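Local coordinates for protein mini spindles (Drosophila melanogaster, PDB 5VJC) that probably binds tubulin through TOG domains built from HEAT repeats and promotes microtubule dynamics and mitotic spindle formation, at residues D62-H67 against P105-K110; L68-Q73 against L93-L98. All coordinates share one frame; numbering follows the deposited sequence.

Contact 1 (D62-H67 against P105-K110); sequences DDFRYH and PSVLIK
His67 and Val107 bring the two backbones closest, their CA atoms 6.8 Å apart, where the first turns of helix 64-77 and helix 105-124 lie side by side. One methyl makes the contact: Val107 CG2, which stands anti to the carbonyl carbon of its own residue and faces the Phe64 turn. Val107 CG2 lies 3.8 Å from the backbone oxygen Phe64 O. The same Val107 CG2 is 3.9 Å from Phe64 CB and approaches the Phe64 ring at its edge, near the ring plane, rather than over a face. Phe64 CG sits between its own backbone N and carbonyl carbon (chi1 77°), which leaves CB and the ring edge beside the methyl. One turn on, His67 CB lies 4.2 Å from Val107 CG2, while the imidazole leads away and hydrogen-bonds through NE2 to His61 O. Asp63 starts the helix as its N-cap: Asp63 OD1 accepts from Arg65 N at 2.8 Å with its anti lone pair, and Asp63 OD2 forms a salt bridge with Arg65 NH2 at 2.8 Å. Arg65 CG lies 3.6 Å above one face of the Phe64 ring, offset toward its rim. The capping bond and salt bridge stay within 62-67 and no polar bond crosses between the segments, so apolar packing joins these two N-terminal helix turns of the HEAT-repeat TOG domain.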
loop_
_atom_site.group_PDB
_atom_site.type_symbol
_atom_site.label_atom_id
_atom_site.label_comp_id
_atom_site.label_asym_id
_atom_site.label_seq_id
_atom_site.Cartn_x
_atom_site.Cartn_y
_atom_site.Cartn_z
ATOM N N ASP A 62 22.954 -7.732 1.277
ATOM C CA ASP A 62 22.187 -8.523 0.318
ATOM C C ASP A 62 21.444 -9.678 0.996
ATOM O O ASP A 62 20.465 -10.184 0.465
ATOM C CB ASP A 62 23.099 -9.060 -0.791
ATOM C CG ASP A 62 22.928 -8.300 -2.111
ATOM O OD1 ASP A 62 22.448 -7.139 -2.093
ATOM O OD2 ASP A 62 23.280 -8.866 -3.172
ATOM N N ASP A 63 21.907 -10.076 2.177
ATOM C CA ASP A 63 21.387 -11.263 2.849
ATOM C C ASP A 63 20.130 -10.921 3.646
ATOM O O ASP A 63 20.185 -10.109 4.567
ATOM C CB ASP A 63 22.473 -11.861 3.754
ATOM C CG ASP A 63 22.091 -13.216 4.341
ATOM O OD1 ASP A 63 20.945 -13.377 4.817
ATOM O OD2 ASP A 63 22.959 -14.122 4.343
ATOM N N PHE A 64 19.006 -11.556 3.304
ATOM C CA PHE A 64 17.721 -11.224 3.910
ATOM C C PHE A 64 17.733 -11.377 5.428
ATOM O O PHE A 64 16.913 -10.791 6.123
ATOM C CB PHE A 64 16.596 -12.096 3.323
ATOM C CG PHE A 64 16.577 -13.505 3.856
ATOM C CD1 PHE A 64 15.831 -13.834 4.987
ATOM C CD2 PHE A 64 17.307 -14.506 3.226
ATOM C CE1 PHE A 64 15.822 -15.146 5.477
ATOM C CE2 PHE A 64 17.296 -15.819 3.710
ATOM C CZ PHE A 64 16.561 -16.136 4.837
ATOM N N ARG A 65 18.648 -12.186 5.948
ATOM C CA ARG A 65 18.690 -12.404 7.384
ATOM C C ARG A 65 19.097 -11.144 8.154
ATOM O O ARG A 65 18.707 -10.973 9.308
ATOM C CB ARG A 65 19.621 -13.568 7.709
ATOM C CG ARG A 65 19.013 -14.914 7.275
ATOM C CD ARG A 65 19.914 -16.063 7.609
ATOM N NE ARG A 65 21.190 -15.927 6.926
ATOM C CZ ARG A 65 21.742 -16.871 6.172
ATOM N NH1 ARG A 65 21.122 -18.034 6.010
ATOM N NH2 ARG A 65 22.917 -16.653 5.585
ATOM N N TYR A 66 19.869 -10.266 7.520
ATOM C CA TYR A 66 20.191 -8.976 8.135
ATOM C C TYR A 66 18.991 -8.029 8.097
ATOM O O TYR A 66 18.847 -7.161 8.962
ATOM C CB TYR A 66 21.409 -8.339 7.457
ATOM C CG TYR A 66 22.657 -9.139 7.726
ATOM C CD1 TYR A 66 23.204 -9.196 9.005
ATOM C CD2 TYR A 66 23.243 -9.905 6.723
ATOM C CE1 TYR A 66 24.327 -9.965 9.267
ATOM C CE2 TYR A 66 24.365 -10.666 6.974
ATOM C CZ TYR A 66 24.903 -10.695 8.245
ATOM O OH TYR A 66 26.022 -11.463 8.484
ATOM N N HIS A 67 18.138 -8.199 7.097
ATOM C CA HIS A 67 16.880 -7.456 7.033
ATOM C C HIS A 67 15.933 -7.861 8.154
ATOM O O HIS A 67 15.234 -7.008 8.733
ATOM C CB HIS A 67 16.210 -7.674 5.684
ATOM C CG HIS A 67 17.099 -7.376 4.524
ATOM N ND1 HIS A 67 16.856 -7.864 3.258
ATOM C CD2 HIS A 67 18.245 -6.662 4.441
ATOM C CE1 HIS A 67 17.807 -7.450 2.444
ATOM N NE2 HIS A 67 18.659 -6.714 3.136
ATOM N N PRO A 105 9.521 -14.415 2.089
ATOM C CA PRO A 105 8.268 -14.380 2.849
ATOM C C PRO A 105 8.471 -14.012 4.313
ATOM O O PRO A 105 7.606 -13.343 4.879
ATOM C CB PRO A 105 7.737 -15.816 2.719
ATOM C CG PRO A 105 8.404 -16.360 1.489
ATOM C CD PRO A 105 9.756 -15.731 1.463
ATOM N N SER A 106 9.573 -14.449 4.922
ATOM C CA SER A 106 9.816 -14.114 6.317
ATOM C C SER A 106 9.956 -12.597 6.456
ATOM O O SER A 106 9.403 -11.993 7.374
ATOM C CB SER A 106 11.073 -14.809 6.853
ATOM O OG SER A 106 10.969 -16.216 6.722
ATOM N N VAL A 107 10.690 -11.990 5.531
ATOM C CA VAL A 107 10.938 -10.547 5.601
ATOM C C VAL A 107 9.622 -9.790 5.397
ATOM O O VAL A 107 9.339 -8.807 6.093
ATOM C CB VAL A 107 11.996 -10.092 4.558
ATOM C CG1 VAL A 107 12.072 -8.579 4.507
ATOM C CG2 VAL A 107 13.365 -10.676 4.894
ATOM N N LEU A 108 8.791 -10.273 4.479
ATOM C CA LEU A 108 7.511 -9.618 4.251
ATOM C C LEU A 108 6.616 -9.704 5.495
ATOM O O LEU A 108 6.060 -8.695 5.931
ATOM C CB LEU A 108 6.820 -10.202 3.022
ATOM C CG LEU A 108 7.569 -10.063 1.696
ATOM C CD1 LEU A 108 6.849 -10.837 0.583
ATOM C CD2 LEU A 108 7.708 -8.614 1.308
ATOM N N ILE A 109 6.505 -10.884 6.101
ATOM C CA ILE A 109 5.602 -11.053 7.245
ATOM C C ILE A 109 6.049 -10.255 8.472
ATOM O O ILE A 109 5.244 -9.623 9.152
ATOM C CB ILE A 109 5.448 -12.550 7.637
ATOM C CG1 ILE A 109 4.571 -13.282 6.607
ATOM C CG2 ILE A 109 4.811 -12.674 9.029
ATOM C CD1 ILE A 109 4.818 -14.792 6.508
ATOM N N LYS A 110 7.330 -10.319 8.772
ATOM C CA LYS A 110 7.860 -9.566 9.899
ATOM C C LYS A 110 7.863 -8.045 9.619
ATOM O O LYS A 110 7.550 -7.270 10.511
ATOM C CB LYS A 110 9.266 -10.058 10.249
ATOM C CG LYS A 110 9.317 -11.538 10.677
ATOM C CD LYS A 110 8.374 -11.806 11.858
ATOM C CE LYS A 110 9.023 -11.414 13.181
ATOM N NZ LYS A 110 8.098 -11.674 14.325
#

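Contact 2 (L68-Q73 against L93-L98); sequences LKVIEQ and LKWLTL
Val70 and Trp95 approach from opposite directions, the valine methyl over the ring face, between two roughly antiparallel helix segments whose axes run at 149° to each other, with a closest axis approach of 12.4 Å. That wide separation is bridged mainly by the indole. Trp95 CG lies anti to the backbone N (chi1 178°), and from there the six-membered ring extends to the facing helix. Val70 CG1 sits 3.9 Å from the centroid of that ring and 28° off the normal, a CH-pi contact whose shortest atom pair is Val70 CG1 to Trp95 CH2 at 3.5 Å. Ile71 takes the edge instead: Ile71 CG1 lies in the ring plane, 3.7 Å from Trp95 CZ3. Beyond the indole the fit slackens, since Ile71 CG1 reaches Leu96 CD2 only at 4.5 Å, and on the solvent side of the first helix Lys69 and Glu72 are exposed. Trp95 NE1 hydrogen-bonds to Met59 O, which ties the ring to the end of helix 53-59. Replacing Trp95 by alanine is likely to open a gap between the helices, leaving Val70 and Ile71 without the ring they pack on and Met59 O without the indole N-H. Leu55 of helix 53-59 also meets Val70, Leu42 and Met46 of helix 36-48 touch the indole, and helix 105-124 adds Tyr114 against Ile71 and Leu115 against Leu96.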
loop_
_atom_site.group_PDB
_atom_site.type_symbol
_atom_site.label_atom_id
_atom_site.label_comp_id
_atom_site.label_asym_id
_atom_site.label_seq_id
_atom_site.Cartn_x
_atom_site.Cartn_y
_atom_site.Cartn_z
ATOM N N LEU A 68 15.897 -9.157 8.473
ATOM C CA LEU A 68 15.055 -9.601 9.577
ATOM C C LEU A 68 15.577 -9.001 10.868
ATOM O O LEU A 68 14.803 -8.565 11.708
ATOM C CB LEU A 68 14.994 -11.138 9.686
ATOM C CG LEU A 68 14.227 -11.913 8.600
ATOM C CD1 LEU A 68 14.445 -13.409 8.760
ATOM C CD2 LEU A 68 12.743 -11.610 8.630
ATOM N N LYS A 69 16.896 -9.007 11.027
ATOM C CA LYS A 69 17.530 -8.374 12.182
ATOM C C LYS A 69 17.167 -6.898 12.304
ATOM O O LYS A 69 16.776 -6.430 13.378
ATOM C CB LYS A 69 19.059 -8.515 12.098
ATOM C CG LYS A 69 19.797 -7.849 13.254
ATOM C CD LYS A 69 21.290 -8.168 13.119
ATOM C CE LYS A 69 22.070 -7.780 14.356
ATOM N NZ LYS A 69 23.483 -8.226 14.228
ATOM N N VAL A 70 17.305 -6.164 11.203
ATOM C CA VAL A 70 16.930 -4.748 11.196
ATOM C C VAL A 70 15.493 -4.543 11.669
ATOM O O VAL A 70 15.217 -3.705 12.536
ATOM C CB VAL A 70 17.101 -4.131 9.792
ATOM C CG1 VAL A 70 16.427 -2.758 9.719
ATOM C CG2 VAL A 70 18.585 -4.004 9.444
ATOM N N ILE A 71 14.565 -5.332 11.127
ATOM C CA ILE A 71 13.159 -5.205 11.529
ATOM C C ILE A 71 12.955 -5.526 13.013
ATOM O O ILE A 71 12.245 -4.813 13.719
ATOM C CB ILE A 71 12.255 -6.113 10.680
ATOM C CG1 ILE A 71 12.195 -5.576 9.245
ATOM C CG2 ILE A 71 10.854 -6.177 11.305
ATOM C CD1 ILE A 71 11.873 -6.617 8.199
ATOM N N GLU A 72 13.590 -6.598 13.486
ATOM C CA GLU A 72 13.543 -6.912 14.911
ATOM C C GLU A 72 14.092 -5.760 15.783
ATOM O O GLU A 72 13.522 -5.419 16.809
ATOM C CB GLU A 72 14.328 -8.187 15.188
ATOM C CG GLU A 72 14.256 -8.629 16.632
ATOM C CD GLU A 72 15.015 -9.924 16.861
ATOM O OE1 GLU A 72 16.262 -9.931 16.697
ATOM O OE2 GLU A 72 14.362 -10.936 17.190
ATOM N N GLN A 73 15.201 -5.165 15.367
ATOM C CA GLN A 73 15.764 -4.060 16.141
ATOM C C GLN A 73 14.813 -2.861 16.138
ATOM O O GLN A 73 14.541 -2.269 17.179
ATOM C CB GLN A 73 17.134 -3.683 15.597
ATOM C CG GLN A 73 18.212 -4.669 16.001
ATOM C CD GLN A 73 19.481 -4.504 15.208
ATOM O OE1 GLN A 73 19.468 -3.976 14.101
ATOM N NE2 GLN A 73 20.593 -4.964 15.769
ATOM N N LEU A 93 9.825 3.845 5.823
ATOM C CA LEU A 93 8.838 3.406 4.839
ATOM C C LEU A 93 9.538 3.084 3.520
ATOM O O LEU A 93 9.261 2.039 2.916
ATOM C CB LEU A 93 7.726 4.455 4.629
ATOM C CG LEU A 93 6.796 4.700 5.832
ATOM C CD1 LEU A 93 5.793 5.808 5.555
ATOM C CD2 LEU A 93 6.053 3.386 6.270
ATOM N N LYS A 94 10.451 3.960 3.087
ATOM C CA LYS A 94 11.220 3.720 1.857
ATOM C C LYS A 94 12.011 2.427 1.922
ATOM O O LYS A 94 12.063 1.678 0.939
ATOM C CB LYS A 94 12.182 4.871 1.558
ATOM C CG LYS A 94 11.515 6.118 0.996
ATOM C CD LYS A 94 12.519 7.272 0.818
ATOM C CE LYS A 94 11.831 8.460 0.151
ATOM N NZ LYS A 94 12.771 9.600 -0.083
ATOM N N TRP A 95 12.643 2.170 3.060
ATOM C CA TRP A 95 13.465 0.962 3.185
ATOM C C TRP A 95 12.575 -0.288 3.065
ATOM O O TRP A 95 12.968 -1.283 2.470
ATOM C CB TRP A 95 14.233 0.928 4.514
ATOM C CG TRP A 95 15.051 -0.333 4.671
ATOM C CD1 TRP A 95 16.211 -0.648 4.016
ATOM C CD2 TRP A 95 14.754 -1.457 5.519
ATOM N NE1 TRP A 95 16.652 -1.897 4.405
ATOM C CE2 TRP A 95 15.782 -2.407 5.331
ATOM C CE3 TRP A 95 13.729 -1.744 6.430
ATOM C CZ2 TRP A 95 15.804 -3.625 6.004
ATOM C CZ3 TRP A 95 13.752 -2.964 7.099
ATOM C CH2 TRP A 95 14.780 -3.884 6.885
ATOM N N LEU A 96 11.375 -0.221 3.620
ATOM C CA LEU A 96 10.478 -1.367 3.525
ATOM C C LEU A 96 9.979 -1.550 2.086
ATOM O O LEU A 96 9.863 -2.683 1.629
ATOM C CB LEU A 96 9.322 -1.230 4.524
ATOM C CG LEU A 96 9.910 -1.373 5.936
ATOM C CD1 LEU A 96 9.022 -0.754 6.989
ATOM C CD2 LEU A 96 10.226 -2.869 6.249
ATOM N N THR A 97 9.741 -0.462 1.357
ATOM C CA THR A 97 9.298 -0.594 -0.031
ATOM C C THR A 97 10.350 -1.347 -0.862
ATOM O O THR A 97 9.993 -2.080 -1.788
ATOM C CB THR A 97 8.992 0.769 -0.721
ATOM O OG1 THR A 97 10.198 1.518 -0.923
ATOM C CG2 THR A 97 7.954 1.603 0.082
ATOM N N LEU A 98 11.636 -1.190 -0.534
ATOM C CA LEU A 98 12.657 -1.999 -1.215
ATOM C C LEU A 98 12.513 -3.489 -0.887
ATOM O O LEU A 98 12.609 -4.332 -1.767
ATOM C CB LEU A 98 14.062 -1.521 -0.851
ATOM C CG LEU A 98 14.381 -0.086 -1.240
ATOM C CD1 LEU A 98 15.755 0.261 -0.675
ATOM C CD2 LEU A 98 14.359 0.109 -2.772
#

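Both contacts use helix 64-77, contact 1 at its first turn and contact 2 on the turns that follow, and their partners, helix 89-99 and helix 105-124, are consecutive in the chain. Contact 2 is nested within the loop that contact 1 closes, 68-73 and 93-98 both lying between 62-67 and 105-110. Their centres are about 8 Å apart, and they touch: His67 O lies 3.7 Å from Trp95 CH2, and Leu68 CD2 is 3.7 Å from Val107 CA. Both are largely buried, though contact 1 reaches the rim at the partly exposed Phe64. Contact 2 relies on an aromatic face and edge, contact 1 on a single methyl beside a polar helix start.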